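Local structure of RagB/SusD domain protein (5J5U) at residues Glu459-Tyr462 / Met463-Val466; Tyr450-Asp453 / Glu454-Lys457; Lys139-Gln143 / Gln144-Asn148. The protein probably binds chitin or its oligosaccharides at the cell surface, as a SusD-like component of a chitin utilization system. All coordinates share one frame; numbering follows the deposited sequence.

Interaction 1. Residues Glu459-Tyr462 / Met463-Val466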
loop_
_atom_site.group_PDB
_atom_site.type_symbol
_atom_site.label_atom_id
_atom_site.label_comp_id
_atom_site.label_asym_id
_atom_site.label_seq_id
_atom_site.Cartn_x
_atom_site.Cartn_y
_atom_site.Cartn_z
ATOM N N GLU A 459 10.074 27.509 8.352
ATOM C CA GLU A 459 9.943 28.183 7.062
ATOM C C GLU A 459 11.077 27.952 6.061
ATOM O O GLU A 459 10.822 27.672 4.884
ATOM C CB GLU A 459 9.792 29.692 7.278
ATOM C CG GLU A 459 9.562 30.442 5.974
ATOM C CD GLU A 459 9.409 31.932 6.173
ATOM O OE1 GLU A 459 9.380 32.381 7.341
ATOM O OE2 GLU A 459 9.345 32.655 5.156
ATOM N N LYS A 460 12.320 28.083 6.516
ATOM C CA LYS A 460 13.474 28.013 5.619
ATOM C C LYS A 460 13.556 26.675 4.900
ATOM O O LYS A 460 13.597 26.624 3.675
ATOM C CB LYS A 460 14.775 28.279 6.388
ATOM C CG LYS A 460 16.050 28.142 5.545
ATOM C CD LYS A 460 17.295 28.027 6.455
ATOM C CE LYS A 460 18.621 28.034 5.691
ATOM N NZ LYS A 460 18.948 26.735 5.016
ATOM N N ASN A 461 13.550 25.600 5.670
ATOM C CA ASN A 461 13.656 24.262 5.117
ATOM C C ASN A 461 12.441 23.915 4.233
ATOM O O ASN A 461 12.602 23.385 3.121
ATOM C CB ASN A 461 13.825 23.253 6.257
ATOM C CG ASN A 461 15.109 23.496 7.047
ATOM O OD1 ASN A 461 16.109 23.931 6.484
ATOM N ND2 ASN A 461 15.068 23.266 8.355
ATOM N N TYR A 462 11.248 24.277 4.706
ATOM C CA TYR A 462 10.021 24.148 3.929
ATOM C C TYR A 462 10.225 24.749 2.529
ATOM O O TYR A 462 10.047 24.067 1.497
ATOM C CB TYR A 462 8.866 24.833 4.672
ATOM C CG TYR A 462 7.597 24.935 3.882
ATOM C CD1 TYR A 462 7.333 26.054 3.095
ATOM C CD2 TYR A 462 6.664 23.911 3.904
ATOM C CE1 TYR A 462 6.167 26.151 2.361
ATOM C CE2 TYR A 462 5.495 23.998 3.167
ATOM C CZ TYR A 462 5.248 25.114 2.399
ATOM O OH TYR A 462 4.086 25.186 1.666
ATOM N N MET A 463 10.664 26.008 2.503
ATOM C CA MET A 463 10.900 26.706 1.243
ATOM C C MET A 463 12.005 26.064 0.396
ATOM O O MET A 463 11.909 26.071 -0.842
ATOM C CB MET A 463 11.248 28.174 1.512
ATOM C CG MET A 463 10.059 29.026 1.969
ATOM S SD MET A 463 8.607 28.785 0.926
ATOM C CE MET A 463 9.181 29.518 -0.620
ATOM N N GLU A 464 13.040 25.496 1.032
ATOM C CA GLU A 464 14.052 24.790 0.241
ATOM C C GLU A 464 13.432 23.598 -0.478
ATOM O O GLU A 464 13.690 23.377 -1.687
ATOM C CB GLU A 464 15.232 24.324 1.074
ATOM C CG GLU A 464 16.089 25.469 1.565
ATOM C CD GLU A 464 17.359 25.019 2.302
ATOM O OE1 GLU A 464 17.578 23.782 2.434
ATOM O OE2 GLU A 464 18.137 25.911 2.731
ATOM N N ALA A 465 12.605 22.837 0.236
ATOM C CA ALA A 465 11.909 21.698 -0.408
ATOM C C ALA A 465 10.951 22.172 -1.540
ATOM O O ALA A 465 10.876 21.562 -2.627
ATOM C CB ALA A 465 11.150 20.877 0.616
ATOM N N VAL A 466 10.238 23.266 -1.276
ATOM C CA VAL A 466 9.332 23.859 -2.258
ATOM C C VAL A 466 10.083 24.265 -3.522
ATOM O O VAL A 466 9.639 23.964 -4.622
ATOM C CB VAL A 466 8.618 25.082 -1.684
ATOM C CG1 VAL A 466 8.047 25.956 -2.794
ATOM C CG2 VAL A 466 7.562 24.651 -0.682
#

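Interaction 2. Residues Tyr450-Asp453 / Glu454-Lys457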
loop_
_atom_site.group_PDB
_atom_site.type_symbol
_atom_site.label_atom_id
_atom_site.label_comp_id
_atom_site.label_asym_id
_atom_site.label_seq_id
_atom_site.Cartn_x
_atom_site.Cartn_y
_atom_site.Cartn_z
ATOM N N TYR A 450 2.594 19.195 2.048
ATOM C CA TYR A 450 3.041 19.474 3.417
ATOM C C TYR A 450 2.058 20.429 4.089
ATOM O O TYR A 450 1.519 21.314 3.423
ATOM C CB TYR A 450 4.423 20.119 3.447
ATOM C CG TYR A 450 5.523 19.555 2.565
ATOM C CD1 TYR A 450 5.825 18.208 2.533
ATOM C CD2 TYR A 450 6.290 20.415 1.789
ATOM C CE1 TYR A 450 6.870 17.729 1.723
ATOM C CE2 TYR A 450 7.323 19.966 0.995
ATOM C CZ TYR A 450 7.615 18.634 0.955
ATOM O OH TYR A 450 8.647 18.220 0.144
ATOM N N PRO A 451 1.817 20.257 5.409
ATOM C CA PRO A 451 0.934 21.209 6.098
ATOM C C PRO A 451 1.569 22.588 6.219
ATOM O O PRO A 451 2.796 22.712 6.373
ATOM C CB PRO A 451 0.716 20.567 7.485
ATOM C CG PRO A 451 1.905 19.693 7.680
ATOM C CD PRO A 451 2.305 19.197 6.310
ATOM N N ASN A 452 0.718 23.601 6.129
ATOM C CA ASN A 452 1.099 24.991 6.253
ATOM C C ASN A 452 1.794 25.327 7.600
ATOM O O ASN A 452 2.558 26.292 7.702
ATOM C CB ASN A 452 -0.139 25.872 6.044
ATOM C CG ASN A 452 0.221 27.327 5.891
ATOM O OD1 ASN A 452 1.103 27.664 5.111
ATOM N ND2 ASN A 452 -0.425 28.195 6.664
ATOM N N ASP A 453 1.546 24.511 8.615
ATOM C CA ASP A 453 2.265 24.623 9.881
ATOM C C ASP A 453 3.765 24.569 9.665
ATOM O O ASP A 453 4.519 25.172 10.417
ATOM C CB ASP A 453 1.870 23.498 10.844
ATOM C CG ASP A 453 0.397 23.482 11.135
ATOM O OD1 ASP A 453 -0.375 22.957 10.293
ATOM O OD2 ASP A 453 0.008 24.026 12.187
ATOM N N GLU A 454 4.199 23.817 8.651
ATOM C CA GLU A 454 5.619 23.721 8.345
ATOM C C GLU A 454 6.124 25.047 7.806
ATOM O O GLU A 454 7.241 25.449 8.089
ATOM C CB GLU A 454 5.887 22.596 7.351
ATOM C CG GLU A 454 5.850 21.233 7.995
ATOM C CD GLU A 454 6.993 21.042 8.979
ATOM O OE1 GLU A 454 8.133 21.410 8.638
ATOM O OE2 GLU A 454 6.753 20.539 10.092
ATOM N N MET A 455 5.291 25.730 7.036
ATOM C CA MET A 455 5.625 27.072 6.570
ATOM C C MET A 455 5.703 28.056 7.741
ATOM O O MET A 455 6.482 29.008 7.706
ATOM C CB MET A 455 4.599 27.552 5.537
ATOM C CG MET A 455 4.789 28.984 5.062
ATOM S SD MET A 455 6.303 29.201 4.088
ATOM C CE MET A 455 6.432 30.997 4.114
ATOM N N GLN A 456 4.917 27.816 8.783
ATOM C CA GLN A 456 4.881 28.763 9.898
ATOM C C GLN A 456 5.958 28.516 10.975
ATOM O O GLN A 456 6.384 29.454 11.635
ATOM C CB GLN A 456 3.500 28.736 10.540
ATOM C CG GLN A 456 2.424 29.360 9.667
ATOM C CD GLN A 456 1.034 28.975 10.100
ATOM O OE1 GLN A 456 0.799 27.846 10.559
ATOM N NE2 GLN A 456 0.099 29.902 9.967
ATOM N N LYS A 457 6.402 27.266 11.121
ATOM C CA LYS A 457 7.316 26.842 12.195
ATOM C C LYS A 457 8.681 26.382 11.698
ATOM O O LYS A 457 9.588 26.147 12.496
ATOM C CB LYS A 457 6.707 25.684 12.998
ATOM C CG LYS A 457 5.618 26.055 13.965
ATOM C CD LYS A 457 5.295 24.846 14.825
ATOM C CE LYS A 457 4.875 23.704 13.923
ATOM N NZ LYS A 457 4.678 22.464 14.695
#

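Interaction 3. Residues Lys139-Gln143 / Gln144-Asn148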
loop_
_atom_site.group_PDB
_atom_site.type_symbol
_atom_site.label_atom_id
_atom_site.label_comp_id
_atom_site.label_asym_id
_atom_site.label_seq_id
_atom_site.Cartn_x
_atom_site.Cartn_y
_atom_site.Cartn_z
ATOM N N LYS A 139 15.696 19.716 8.498
ATOM C CA LYS A 139 15.725 19.852 7.044
ATOM C C LYS A 139 14.893 18.757 6.384
ATOM O O LYS A 139 14.564 17.742 7.012
ATOM C CB LYS A 139 17.168 19.819 6.529
ATOM C CG LYS A 139 17.834 18.452 6.644
ATOM C CD LYS A 139 19.316 18.546 6.323
ATOM C CE LYS A 139 20.061 17.230 6.556
ATOM N NZ LYS A 139 20.018 16.303 5.369
ATOM N N TYR A 140 14.524 18.986 5.126
ATOM C CA TYR A 140 13.826 17.986 4.320
ATOM C C TYR A 140 14.881 17.236 3.539
ATOM O O TYR A 140 15.608 17.857 2.783
ATOM C CB TYR A 140 12.815 18.647 3.376
ATOM C CG TYR A 140 11.581 19.246 4.049
ATOM C CD1 TYR A 140 11.701 20.171 5.096
ATOM C CD2 TYR A 140 10.296 18.918 3.603
ATOM C CE1 TYR A 140 10.588 20.728 5.702
ATOM C CE2 TYR A 140 9.168 19.468 4.202
ATOM C CZ TYR A 140 9.324 20.368 5.256
ATOM O OH TYR A 140 8.221 20.900 5.857
ATOM N N ASP A 141 15.040 15.932 3.759
ATOM C CA ASP A 141 16.018 15.175 2.959
ATOM C C ASP A 141 15.515 15.019 1.534
ATOM O O ASP A 141 14.321 14.788 1.323
ATOM C CB ASP A 141 16.302 13.777 3.518
ATOM C CG ASP A 141 16.775 13.788 4.957
ATOM O OD1 ASP A 141 17.250 14.824 5.453
ATOM O OD2 ASP A 141 16.677 12.727 5.606
ATOM N N LYS A 142 16.413 15.123 0.560
ATOM C CA LYS A 142 16.055 14.762 -0.796
ATOM C C LYS A 142 15.643 13.286 -0.844
ATOM O O LYS A 142 16.326 12.414 -0.276
ATOM C CB LYS A 142 17.216 15.029 -1.750
ATOM C CG LYS A 142 17.537 16.490 -1.940
ATOM C CD LYS A 142 18.868 16.671 -2.652
ATOM C CE LYS A 142 18.871 16.026 -4.043
ATOM N NZ LYS A 142 19.848 16.673 -4.980
ATOM N N GLN A 143 14.535 13.012 -1.537
ATOM C CA GLN A 143 13.992 11.652 -1.593
ATOM C C GLN A 143 15.035 10.641 -2.076
ATOM O O GLN A 143 15.121 9.538 -1.539
ATOM C CB GLN A 143 12.742 11.589 -2.487
ATOM C CG GLN A 143 12.078 10.199 -2.505
ATOM C CD GLN A 143 10.808 10.134 -3.356
ATOM O OE1 GLN A 143 10.854 10.284 -4.586
ATOM N NE2 GLN A 143 9.670 9.886 -2.703
ATOM N N GLN A 144 15.868 11.037 -3.029
ATOM C CA GLN A 144 16.931 10.147 -3.509
ATOM C C GLN A 144 17.844 9.677 -2.354
ATOM O O GLN A 144 18.177 8.486 -2.244
ATOM C CB GLN A 144 17.763 10.833 -4.597
ATOM C CG GLN A 144 18.990 10.036 -5.037
ATOM C CD GLN A 144 19.692 10.644 -6.236
ATOM O OE1 GLN A 144 19.769 11.862 -6.367
ATOM N NE2 GLN A 144 20.222 9.797 -7.106
ATOM N N ASP A 145 18.236 10.612 -1.498
ATOM C CA ASP A 145 19.075 10.278 -0.349
ATOM C C ASP A 145 18.294 9.428 0.659
ATOM O O ASP A 145 18.859 8.535 1.288
ATOM C CB ASP A 145 19.637 11.554 0.321
ATOM C CG ASP A 145 20.492 12.384 -0.634
ATOM O OD1 ASP A 145 21.168 11.775 -1.474
ATOM O OD2 ASP A 145 20.500 13.626 -0.559
ATOM N N ILE A 146 17.003 9.706 0.816
ATOM C CA ILE A 146 16.183 8.944 1.752
ATOM C C ILE A 146 16.200 7.501 1.301
ATOM O O ILE A 146 16.372 6.588 2.099
ATOM C CB ILE A 146 14.712 9.454 1.836
ATOM C CG1 ILE A 146 14.636 10.891 2.380
ATOM C CG2 ILE A 146 13.874 8.543 2.714
ATOM C CD1 ILE A 146 13.206 11.414 2.588
ATOM N N TYR A 147 16.047 7.304 0.007
ATOM C CA TYR A 147 16.056 5.966 -0.563
ATOM C C TYR A 147 17.419 5.238 -0.473
ATOM O O TYR A 147 17.446 4.022 -0.215
ATOM C CB TYR A 147 15.584 6.031 -2.017
ATOM C CG TYR A 147 14.127 5.682 -2.153
ATOM C CD1 TYR A 147 13.121 6.570 -1.733
ATOM C CD2 TYR A 147 13.746 4.445 -2.658
ATOM C CE1 TYR A 147 11.778 6.238 -1.862
ATOM C CE2 TYR A 147 12.420 4.106 -2.779
ATOM C CZ TYR A 147 11.440 4.998 -2.383
ATOM O OH TYR A 147 10.137 4.602 -2.510
ATOM N N ASN A 148 18.529 5.949 -0.708
ATOM C CA ASN A 148 19.858 5.346 -0.503
ATOM C C ASN A 148 20.019 4.926 0.959
ATOM O O ASN A 148 20.587 3.870 1.267
ATOM C CB ASN A 148 20.993 6.305 -0.887
ATOM C CG ASN A 148 21.154 6.448 -2.389
ATOM O OD1 ASN A 148 20.809 5.537 -3.146
ATOM N ND2 ASN A 148 21.666 7.600 -2.832
HETATM O O HOH W 1 19.388 15.028 1.190
#

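Interaction 1. Residues Glu459-Tyr462 / Met463-Val466
A chi1 of 172° sends the Y462 ring away from its own N, and V466 keeps CG2 beside its N, so the phenol ring and the methyl one helical turn later come together: CG2 lies over one ring face, 3.7 Å from CE1 of Y462 and offset toward the rim. This is a CH-pi contact, for which a branched residue with a methyl close to the backbone is well suited. M463 reaches the same ring differently. Its chain bends at chi2 and chi3 and brings the thioether to the ring edge, SD standing 3.7 Å from CD1 of Y462, a Met-aromatic contact made by a flexible, polarisable side chain.

On the outer side, K460 runs out extended and turns at its last torsion (chi4 -77°), carrying NZ to 2.6 Å from OE2 of E464. The ammonium meets this oxygen from above the carboxylate plane, in an i to i+4 salt bridge on the solvent-facing side. Beneath these side chains four main-chain bonds repeat the same spacing; that from N of A465 to O of N461 is 2.9 Å long.

The hydroxyl of the buried Y462 is hydrogen-bonded to ND2 of N473, and its ring also packs on E454 and M455 of helix 452-457. The arrangement is that of an amphipathic alpha-helix, with an i/i+4 ion pair outside and an aromatic residue turned inward.

Interaction 2. Residues Tyr450-Asp453 / Glu454-Lys457
OD1 of N452 reaches across to CB of M455, 3.5 Å away, at the start of a short helix, while the asparagine amide nitrogen, ND2, stands 3.8 Å from CD of Q456. At that distance, and with no hydrogen bond between them, the two side-chain amides meet in van der Waals contact; their planes are 40° apart and their chains cross at about a right angle. A chi1 of -169° swings the N452 amide toward these later residues. N452 and D453, both polar, suit their exposed places at the start of the helix.

The backbone holds the turn together. N of E454 bonds to O of P451 at 2.9 Å, and N of K457 bonds to O of D453 at 2.9 Å. The bond from N of Q456 to O of N452 is weak. Proline, with no N-H to offer, fits well just ahead of the first helical turn.

Further out, E454 bends at chi2 (-67°), and its OE1 is hydrogen-bonded to the hydroxyl of Y140. P451 and E454 pack on W73 of helix 66-90. The next helix, 459-468, follows directly in the chain, and the side chain of Y450 packs on its A465.

Interaction 3. Residues Lys139-Gln143 / Gln144-Asn148
The carbonyl oxygen of K142 takes two N-H groups from the first turn of the helix: N of I146 at 3.0 Å, and N of D145 in a weak bond. K142 occupies the N-cap position. A water bridges the same turn, giving a hydrogen to OD2 of D145 at 2.5 Å and accepting one from N of K142 at 3.0 Å. The acidic D145 suits this place, since a carboxylate near a helix N-terminus would probably be favoured by the helix dipole.

Q143 and Y147 run alongside each other in the same direction, with amide and ring planes 74° apart. A chi1 of -176° directs the Q143 chain along the Y147 ring, and its CG comes 3.9 Å from CD1 of Y147. The Q143 amide is gripped at both ends, by W481 and T116, and the Y147 hydroxyl bonds to D117. On another side of the turn CG1 of I146 packs 3.5 Å from CB of D141; the aliphatic I146 suits a buried place against the D141 methylene. D141 is itself fixed: its OD2 accepts from N of S125, and NZ of K139 forms a salt bridge to its OD1 at 3.1 Å.

The arrangement is that of a helix N-terminus, with K142 at the N-cap position of helix 143-160 and the I146 and Y147 side chains packing on T116 of helix 98-119.

In the fold
Along the chain, interaction 3 comes first, at the start of helix 143-160; interactions 2 and 1 follow some 300 residues later on the consecutive helices 452-457 and 459-468. All three lie on the same side of the chain's centre. Interactions 1 and 2 have centres about 9 Å apart, 1 and 3 about 14 Å, and 2 and 3 about 19 Å. Y140, in the loop leading to helix 143-160, links the three: its ring packs against A465 of interaction 1 and meets Y450 edge-to-face, so the C-terminal helices 452-457 and 459-468 of this SusD-like protein pack on a loop from much earlier in the chain.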